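Long-range contacts in K Homology domain-containing protein (Pyrococcus horikoshii, PDB 2E3U), which probably binds RNA through its KH domains, as a Dim2p-type factor of pre-ribosomal RNA processing: residues E35-I40 against E75-S80; K182-K187 against R199-R204. One frame throughout, in Å; residues are numbered along the deposited sequence.

Contact 1: E35-I40 against E75-S80; sequences EEYVKI and EVWITS
Four backbone hydrogen bonds join Glu36 to Ile78 and Val38 to Val76, one in each direction within each pair, as expected for hydrogen-bonded pairs of antiparallel strands. All are nearly straight; Val38 N to Val76 O spans 2.7 Å. On the face with Tyr37, Trp77 and Glu75, Tyr37 OH donates to the anti lone pair of Glu75 OE2 at 2.7 Å. The carboxylate stands almost perpendicular to the phenol ring, with OE2 at the ring edge, while Glu75 OE1 bonds to Thr73. Tyr37 CG lies anti to the backbone N (chi1 159°), and the ring presents CD2 to one face of the Trp77 five-membered ring, 3.5 Å from NE1. This is an offset edge-to-face pair with planes at 65°. Glu35 flanks the indole edge with OE1 and lays CG 3.6 Å from Thr79 CG2. Lys39 CD rests on Glu75 CG at 3.7 Å. On the other face Val38 CG2 meets Val76 CB and Ile78 CD1, each at 4.1 Å; Val38 and Ile78 pack on helix 87-101, Val76 on Leu48. The faces thus differ: one mostly aliphatic, turned to helices, with Glu36 at one end; one polar and aromatic, where Glu75 ties down the phenol hydroxyl.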
ATOM      1  N   GLU A  35      10.399 -12.625 -13.347  1.00 27.93           N
ATOM      2  CA  GLU A  35       9.401 -11.700 -13.828  1.00 27.37           C
ATOM      3  C   GLU A  35       8.172 -11.707 -12.930  1.00 26.35           C
ATOM      4  O   GLU A  35       7.555 -12.755 -12.722  1.00 25.58           O
ATOM      5  CB  GLU A  35       8.995 -12.098 -15.263  1.00 27.78           C
ATOM      6  CG  GLU A  35       8.171 -11.067 -16.026  1.00 28.29           C
ATOM      7  CD  GLU A  35       7.591 -11.641 -17.325  1.00 29.51           C
ATOM      8  OE1 GLU A  35       6.397 -12.032 -17.315  1.00 30.52           O
ATOM      9  OE2 GLU A  35       8.330 -11.726 -18.349  1.00 33.98           O
ATOM     10  N   GLU A  36       7.791 -10.532 -12.425  1.00 25.64           N
ATOM     11  CA  GLU A  36       6.487 -10.379 -11.760  1.00 25.10           C
ATOM     12  C   GLU A  36       5.573  -9.523 -12.616  1.00 24.60           C
ATOM     13  O   GLU A  36       5.984  -8.520 -13.210  1.00 23.66           O
ATOM     14  CB  GLU A  36       6.613  -9.763 -10.361  1.00 25.03           C
ATOM     15  CG  GLU A  36       7.531 -10.514  -9.415  1.00 28.19           C
ATOM     16  CD  GLU A  36       7.027 -11.923  -9.043  1.00 33.52           C
ATOM     17  OE1 GLU A  36       5.788 -12.079  -8.826  1.00 33.66           O
ATOM     18  OE2 GLU A  36       7.879 -12.855  -8.962  1.00 34.10           O
ATOM     19  N   TYR A  37       4.320  -9.923 -12.692  1.00 24.45           N
ATOM     20  CA  TYR A  37       3.377  -9.199 -13.538  1.00 24.10           C
ATOM     21  C   TYR A  37       2.257  -8.681 -12.668  1.00 23.21           C
ATOM     22  O   TYR A  37       1.647  -9.459 -11.944  1.00 23.68           O
ATOM     23  CB  TYR A  37       2.811 -10.127 -14.618  1.00 23.40           C
ATOM     24  CG  TYR A  37       1.506  -9.670 -15.228  1.00 22.18           C
ATOM     25  CD1 TYR A  37       0.282  -9.972 -14.623  1.00 22.87           C
ATOM     26  CD2 TYR A  37       1.492  -8.969 -16.424  1.00 23.08           C
ATOM     27  CE1 TYR A  37      -0.938  -9.573 -15.190  1.00 24.21           C
ATOM     28  CE2 TYR A  37       0.280  -8.575 -17.028  1.00 25.03           C
ATOM     29  CZ  TYR A  37      -0.928  -8.878 -16.401  1.00 24.48           C
ATOM     30  OH  TYR A  37      -2.114  -8.475 -16.968  1.00 24.03           O
ATOM     31  N   VAL A  38       1.963  -7.389 -12.750  1.00 22.79           N
ATOM     32  CA  VAL A  38       0.765  -6.866 -12.048  1.00 23.12           C
ATOM     33  C   VAL A  38      -0.085  -5.933 -12.902  1.00 23.28           C
ATOM     34  O   VAL A  38       0.246  -5.647 -14.036  1.00 23.46           O
ATOM     35  CB  VAL A  38       1.106  -6.178 -10.662  1.00 22.57           C
ATOM     36  CG1 VAL A  38       1.773  -7.160  -9.713  1.00 21.96           C
ATOM     37  CG2 VAL A  38       1.936  -4.916 -10.831  1.00 21.40           C
ATOM     38  N   LYS A  39      -1.180  -5.446 -12.339  1.00 24.28           N
ATOM     39  CA  LYS A  39      -2.017  -4.483 -13.032  1.00 25.01           C
ATOM     40  C   LYS A  39      -2.447  -3.461 -12.007  1.00 25.09           C
ATOM     41  O   LYS A  39      -2.953  -3.841 -10.953  1.00 25.40           O
ATOM     42  CB  LYS A  39      -3.242  -5.206 -13.630  1.00 25.44           C
ATOM     43  CG  LYS A  39      -3.983  -4.464 -14.741  1.00 27.57           C
ATOM     44  CD  LYS A  39      -4.437  -5.457 -15.822  1.00 28.45           C
ATOM     45  CE  LYS A  39      -5.297  -4.787 -16.886  1.00 32.49           C
ATOM     46  NZ  LYS A  39      -6.079  -5.752 -17.758  1.00 32.26           N
ATOM     47  N   ILE A  40      -2.223  -2.177 -12.310  1.00 24.97           N
ATOM     48  CA  ILE A  40      -2.628  -1.053 -11.453  1.00 24.23           C
ATOM     49  C   ILE A  40      -3.684  -0.229 -12.210  1.00 24.97           C
ATOM     50  O   ILE A  40      -3.791  -0.354 -13.424  1.00 25.01           O
ATOM     51  CB  ILE A  40      -1.406  -0.177 -10.983  1.00 24.59           C
ATOM     52  CG1 ILE A  40      -0.804   0.664 -12.145  1.00 23.42           C
ATOM     53  CG2 ILE A  40      -0.344  -1.063 -10.306  1.00 21.89           C
ATOM     54  CD1 ILE A  40       0.156   1.820 -11.643  1.00 23.87           C
ATOM     55  N   GLU A  75      -0.950  -2.447 -17.125  1.00 21.59           N
ATOM     56  CA  GLU A  75      -0.175  -3.640 -16.886  1.00 20.83           C
ATOM     57  C   GLU A  75       1.281  -3.304 -16.591  1.00 19.72           C
ATOM     58  O   GLU A  75       1.880  -2.509 -17.311  1.00 20.49           O
ATOM     59  CB  GLU A  75      -0.264  -4.576 -18.098  1.00 21.16           C
ATOM     60  CG  GLU A  75      -1.568  -5.373 -18.140  1.00 20.47           C
ATOM     61  CD  GLU A  75      -1.737  -6.129 -19.430  1.00 19.39           C
ATOM     62  OE1 GLU A  75      -1.874  -5.475 -20.480  1.00 20.95           O
ATOM     63  OE2 GLU A  75      -1.739  -7.378 -19.404  1.00 18.57           O
ATOM     64  N   VAL A  76       1.859  -3.919 -15.550  1.00 17.55           N
ATOM     65  CA  VAL A  76       3.264  -3.672 -15.205  1.00 14.59           C
ATOM     66  C   VAL A  76       4.031  -4.964 -15.004  1.00 14.79           C
ATOM     67  O   VAL A  76       3.566  -5.868 -14.315  1.00 13.46           O
ATOM     68  CB  VAL A  76       3.439  -2.766 -13.939  1.00 14.91           C
ATOM     69  CG1 VAL A  76       4.913  -2.306 -13.772  1.00  9.30           C
ATOM     70  CG2 VAL A  76       2.470  -1.532 -13.977  1.00 11.13           C
ATOM     71  N   TRP A  77       5.208  -5.025 -15.633  1.00 15.04           N
ATOM     72  CA  TRP A  77       6.153  -6.124 -15.513  1.00 16.31           C
ATOM     73  C   TRP A  77       7.389  -5.693 -14.706  1.00 16.84           C
ATOM     74  O   TRP A  77       8.051  -4.724 -15.045  1.00 18.10           O
ATOM     75  CB  TRP A  77       6.589  -6.618 -16.923  1.00 15.68           C
ATOM     76  CG  TRP A  77       5.491  -7.228 -17.716  1.00 16.96           C
ATOM     77  CD1 TRP A  77       5.225  -8.554 -17.830  1.00 16.20           C
ATOM     78  CD2 TRP A  77       4.507  -6.548 -18.550  1.00 16.61           C
ATOM     79  NE1 TRP A  77       4.137  -8.747 -18.636  1.00 15.18           N
ATOM     80  CE2 TRP A  77       3.685  -7.543 -19.106  1.00 14.79           C
ATOM     81  CE3 TRP A  77       4.256  -5.199 -18.874  1.00 16.57           C
ATOM     82  CZ2 TRP A  77       2.595  -7.249 -19.967  1.00 16.48           C
ATOM     83  CZ3 TRP A  77       3.182  -4.898 -19.742  1.00 16.43           C
ATOM     84  CH2 TRP A  77       2.367  -5.924 -20.281  1.00 16.02           C
ATOM     85  N   ILE A  78       7.709  -6.438 -13.656  1.00 17.86           N
ATOM     86  CA  ILE A  78       8.888  -6.198 -12.875  1.00 18.18           C
ATOM     87  C   ILE A  78       9.866  -7.320 -13.147  1.00 19.24           C
ATOM     88  O   ILE A  78       9.604  -8.474 -12.822  1.00 19.37           O
ATOM     89  CB  ILE A  78       8.590  -6.048 -11.353  1.00 18.10           C
ATOM     90  CG1 ILE A  78       7.568  -4.932 -11.090  1.00 18.26           C
ATOM     91  CG2 ILE A  78       9.903  -5.781 -10.574  1.00 16.06           C
ATOM     92  CD1 ILE A  78       6.051  -5.374 -11.102  1.00 16.72           C
ATOM     93  N   THR A  79      10.992  -6.982 -13.762  1.00 20.61           N
ATOM     94  CA  THR A  79      11.948  -7.998 -14.182  1.00 22.18           C
ATOM     95  C   THR A  79      13.326  -7.804 -13.545  1.00 22.35           C
ATOM     96  O   THR A  79      13.773  -6.679 -13.294  1.00 21.73           O
ATOM     97  CB  THR A  79      12.050  -8.132 -15.739  1.00 21.89           C
ATOM     98  OG1 THR A  79      12.308  -6.854 -16.308  1.00 27.86           O
ATOM     99  CG2 THR A  79      10.763  -8.611 -16.347  1.00 23.03           C
ATOM    100  N   SER A  80      14.002  -8.915 -13.268  1.00 22.45           N
ATOM    101  CA  SER A  80      15.301  -8.800 -12.642  1.00 23.24           C
ATOM    102  C   SER A  80      16.328  -8.485 -13.731  1.00 23.26           C
ATOM    103  O   SER A  80      16.061  -8.705 -14.896  1.00 23.07           O
ATOM    104  CB  SER A  80      15.641 -10.087 -11.885  1.00 22.63           C
ATOM    105  OG  SER A  80      15.835 -11.134 -12.792  1.00 21.53           O
TER

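Contact 2: K182-K187 against R199-R204; sequences KTAIEK and RYLERR
Tyr200 reaches from helix 194-203 to helix 175-189 and brings its hydroxyl end against Thr183, with OH 3.1 Å from Thr183 CB. The contact is mainly apolar. Tyr200 CG is anti to the backbone N (chi1 164°), and the side chain crosses that of Thr183 at about a right angle, and Thr183 CG2 lies 3.5 Å from Tyr200 CZ. Alongside, Ala184 CB meets Leu201 CD2 at 3.8 Å and lies 4.4 Å from Tyr200 CE2; Leu201 also touches Met157 of helix 149-158.

One carbon approaches each face of the phenol ring, both displaced toward the rim. Lys187 CE sits over one face, 4.2 Å from the ring centroid and 16° off its normal, a CH-pi contact made by the methylene next to the ammonium group. Arg204 CG lies over the opposite face.

Polar links are few, and no hydrogen bond joins the two segments. Thr183 OG1 bonds instead to Glu179 O, one turn back in its own helix, while Arg204 NH1 gives Tyr200 OH a weak bond of 3.2 Å. An alanine in place of Tyr200 would probably open a gap beside Thr183 and leave Lys187 CE and Arg204 CG without the ring between them.

With axes 10.4 Å apart and 171° between their directions, the segments form an antiparallel helical hairpin, in which helix 194-203 folds back against the C-terminal helix of a type I KH domain.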
ATOM      1  N   LYS A 182      -4.850  -3.467  10.665  1.00 21.02           N
ATOM      2  CA  LYS A 182      -5.906  -4.325  10.106  1.00 21.54           C
ATOM      3  C   LYS A 182      -7.085  -4.520  11.063  1.00 21.25           C
ATOM      4  O   LYS A 182      -8.245  -4.328  10.678  1.00 20.90           O
ATOM      5  CB  LYS A 182      -5.345  -5.707   9.680  1.00 21.50           C
ATOM      6  CG  LYS A 182      -6.204  -6.421   8.659  1.00 20.96           C
ATOM      7  CD  LYS A 182      -5.825  -7.897   8.453  1.00 22.09           C
ATOM      8  CE  LYS A 182      -6.971  -8.634   7.746  1.00 21.68           C
ATOM      9  NZ  LYS A 182      -6.529  -9.835   6.983  1.00 27.53           N
ATOM     10  N   THR A 183      -6.780  -4.965  12.279  1.00 21.27           N
ATOM     11  CA  THR A 183      -7.800  -5.161  13.337  1.00 22.21           C
ATOM     12  C   THR A 183      -8.624  -3.898  13.676  1.00 21.81           C
ATOM     13  O   THR A 183      -9.843  -3.983  13.737  1.00 21.91           O
ATOM     14  CB  THR A 183      -7.177  -5.736  14.614  1.00 21.62           C
ATOM     15  OG1 THR A 183      -6.452  -6.924  14.276  1.00 24.42           O
ATOM     16  CG2 THR A 183      -8.242  -6.102  15.614  1.00 22.81           C
ATOM     17  N   ALA A 184      -7.964  -2.744  13.854  1.00 22.18           N
ATOM     18  CA  ALA A 184      -8.647  -1.461  14.085  1.00 22.27           C
ATOM     19  C   ALA A 184      -9.586  -1.110  12.929  1.00 22.47           C
ATOM     20  O   ALA A 184     -10.724  -0.711  13.141  1.00 22.37           O
ATOM     21  CB  ALA A 184      -7.630  -0.362  14.266  1.00 22.77           C
ATOM     22  N   ILE A 185      -9.084  -1.268  11.705  1.00 23.16           N
ATOM     23  CA  ILE A 185      -9.837  -0.976  10.469  1.00 23.79           C
ATOM     24  C   ILE A 185     -11.093  -1.865  10.354  1.00 24.97           C
ATOM     25  O   ILE A 185     -12.161  -1.375  10.029  1.00 25.16           O
ATOM     26  CB  ILE A 185      -8.898  -1.145   9.228  1.00 23.68           C
ATOM     27  CG1 ILE A 185      -7.912   0.023   9.133  1.00 23.07           C
ATOM     28  CG2 ILE A 185      -9.674  -1.387   7.907  1.00 23.08           C
ATOM     29  CD1 ILE A 185      -6.743  -0.263   8.137  1.00 22.10           C
ATOM     30  N   GLU A 186     -10.936  -3.165  10.623  1.00 25.97           N
ATOM     31  CA  GLU A 186     -12.036  -4.120  10.682  1.00 28.00           C
ATOM     32  C   GLU A 186     -13.125  -3.707  11.693  1.00 28.18           C
ATOM     33  O   GLU A 186     -14.296  -3.648  11.341  1.00 28.58           O
ATOM     34  CB  GLU A 186     -11.498  -5.537  10.971  1.00 28.04           C
ATOM     35  CG  GLU A 186     -10.874  -6.231   9.731  1.00 29.22           C
ATOM     36  CD  GLU A 186     -10.202  -7.579  10.039  1.00 30.22           C
ATOM     37  OE1 GLU A 186      -9.870  -7.870  11.222  1.00 34.95           O
ATOM     38  OE2 GLU A 186      -9.979  -8.346   9.085  1.00 31.58           O
ATOM     39  N   LYS A 187     -12.733  -3.406  12.932  1.00 28.39           N
ATOM     40  CA  LYS A 187     -13.625  -2.799  13.924  1.00 28.39           C
ATOM     41  C   LYS A 187     -14.392  -1.559  13.438  1.00 28.63           C
ATOM     42  O   LYS A 187     -15.598  -1.464  13.599  1.00 29.03           O
ATOM     43  CB  LYS A 187     -12.845  -2.461  15.196  1.00 28.28           C
ATOM     44  CG  LYS A 187     -12.499  -3.676  15.999  1.00 27.42           C
ATOM     45  CD  LYS A 187     -11.418  -3.373  16.983  1.00 27.09           C
ATOM     46  CE  LYS A 187     -10.917  -4.673  17.579  1.00 27.63           C
ATOM     47  NZ  LYS A 187     -11.873  -5.150  18.633  1.00 28.86           N
ATOM     48  N   ARG A 199      -9.217   2.668  22.403  1.00 27.31           N
ATOM     49  CA  ARG A 199      -8.760   1.919  23.563  1.00 28.09           C
ATOM     50  C   ARG A 199      -8.027   0.631  23.155  1.00 27.95           C
ATOM     51  O   ARG A 199      -6.969   0.348  23.684  1.00 27.92           O
ATOM     52  CB  ARG A 199      -9.908   1.663  24.550  1.00 28.98           C
ATOM     53  CG  ARG A 199     -10.198   2.865  25.487  1.00 30.42           C
ATOM     54  CD  ARG A 199     -11.618   2.817  25.996  1.00 31.38           C
ATOM     55  NE  ARG A 199     -11.996   3.792  27.035  1.00 31.95           N
ATOM     56  CZ  ARG A 199     -12.535   4.985  26.782  1.00 32.51           C
ATOM     57  NH1 ARG A 199     -12.698   5.388  25.529  1.00 34.47           N
ATOM     58  NH2 ARG A 199     -12.894   5.788  27.775  1.00 32.28           N
ATOM     59  N   TYR A 200      -8.576  -0.130  22.210  1.00 28.58           N
ATOM     60  CA  TYR A 200      -7.865  -1.250  21.581  1.00 28.83           C
ATOM     61  C   TYR A 200      -6.467  -0.883  21.060  1.00 29.59           C
ATOM     62  O   TYR A 200      -5.500  -1.619  21.287  1.00 29.43           O
ATOM     63  CB  TYR A 200      -8.692  -1.904  20.441  1.00 29.35           C
ATOM     64  CG  TYR A 200      -7.834  -2.789  19.530  1.00 28.24           C
ATOM     65  CD1 TYR A 200      -7.569  -4.114  19.861  1.00 29.56           C
ATOM     66  CD2 TYR A 200      -7.279  -2.282  18.359  1.00 28.51           C
ATOM     67  CE1 TYR A 200      -6.774  -4.925  19.043  1.00 30.49           C
ATOM     68  CE2 TYR A 200      -6.466  -3.062  17.540  1.00 27.80           C
ATOM     69  CZ  TYR A 200      -6.215  -4.375  17.887  1.00 30.54           C
ATOM     70  OH  TYR A 200      -5.399  -5.147  17.072  1.00 32.11           O
ATOM     71  N   LEU A 201      -6.365   0.247  20.357  1.00 30.08           N
ATOM     72  CA  LEU A 201      -5.084   0.715  19.840  1.00 30.47           C
ATOM     73  C   LEU A 201      -4.112   1.142  20.935  1.00 31.40           C
ATOM     74  O   LEU A 201      -2.900   0.924  20.797  1.00 31.45           O
ATOM     75  CB  LEU A 201      -5.259   1.838  18.802  1.00 29.14           C
ATOM     76  CG  LEU A 201      -5.829   1.475  17.442  1.00 27.61           C
ATOM     77  CD1 LEU A 201      -6.443   2.690  16.764  1.00 26.06           C
ATOM     78  CD2 LEU A 201      -4.799   0.780  16.502  1.00 25.93           C
ATOM     79  N   GLU A 202      -4.616   1.742  22.012  1.00 32.73           N
ATOM     80  CA  GLU A 202      -3.751   2.087  23.155  1.00 34.47           C
ATOM     81  C   GLU A 202      -3.145   0.832  23.758  1.00 34.80           C
ATOM     82  O   GLU A 202      -1.960   0.803  24.084  1.00 34.56           O
ATOM     83  CB  GLU A 202      -4.497   2.864  24.251  1.00 34.95           C
ATOM     84  CG  GLU A 202      -4.400   4.401  24.171  1.00 38.57           C
ATOM     85  CD  GLU A 202      -3.002   4.960  24.441  1.00 44.25           C
ATOM     86  OE1 GLU A 202      -2.194   4.275  25.127  1.00 47.14           O
ATOM     87  OE2 GLU A 202      -2.713   6.096  23.973  1.00 44.93           O
ATOM     88  N   ARG A 203      -3.963  -0.210  23.870  1.00 35.40           N
ATOM     89  CA  ARG A 203      -3.538  -1.477  24.444  1.00 37.05           C
ATOM     90  C   ARG A 203      -2.449  -2.165  23.606  1.00 36.93           C
ATOM     91  O   ARG A 203      -1.581  -2.863  24.141  1.00 37.59           O
ATOM     92  CB  ARG A 203      -4.739  -2.399  24.695  1.00 36.57           C
ATOM     93  CG  ARG A 203      -5.246  -2.355  26.131  1.00 38.78           C
ATOM     94  CD  ARG A 203      -6.698  -2.913  26.294  1.00 39.09           C
ATOM     95  NE  ARG A 203      -6.982  -4.012  25.369  1.00 42.36           N
ATOM     96  CZ  ARG A 203      -8.029  -4.064  24.549  1.00 43.26           C
ATOM     97  NH1 ARG A 203      -8.926  -3.090  24.554  1.00 42.39           N
ATOM     98  NH2 ARG A 203      -8.191  -5.110  23.739  1.00 43.84           N
ATOM     99  N   ARG A 204      -2.485  -1.952  22.303  1.00 36.72           N
ATOM    100  CA  ARG A 204      -1.484  -2.520  21.416  1.00 36.72           C
ATOM    101  C   ARG A 204      -0.279  -1.580  21.345  1.00 36.77           C
ATOM    102  O   ARG A 204       0.854  -2.005  21.571  1.00 36.66           O
ATOM    103  CB  ARG A 204      -2.066  -2.781  20.015  1.00 36.06           C
ATOM    104  CG  ARG A 204      -3.310  -3.668  19.967  1.00 36.34           C
ATOM    105  CD  ARG A 204      -3.120  -5.092  20.572  1.00 37.26           C
ATOM    106  NE  ARG A 204      -1.971  -5.816  20.021  1.00 39.85           N
ATOM    107  CZ  ARG A 204      -2.001  -6.688  19.007  1.00 41.59           C
ATOM    108  NH1 ARG A 204      -3.137  -6.977  18.375  1.00 40.98           N
ATOM    109  NH2 ARG A 204      -0.865  -7.272  18.611  1.00 41.38           N
TER

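Overall arrangement
Contact 1 closes before contact 2 opens along the chain, and the two lie on opposite sides of its centre, their own centres 34 Å apart and their nearest atoms about 19 Å. They share no strand or helix. Contact 1 joins strands 35-39 and 75-80, an edge and the middle strand of the first antiparallel sheet, in the first KH region. Contact 2 joins helices 175-189 and 194-203 in the second KH region, whose own sheet has the same 1-3-2 strand order in 118-123, 168-173 and 161-165. One contact pairs two strands of a sheet, the other packs two consecutive helices, consistent with two KH modules in tandem in a probable RNA-binding protein.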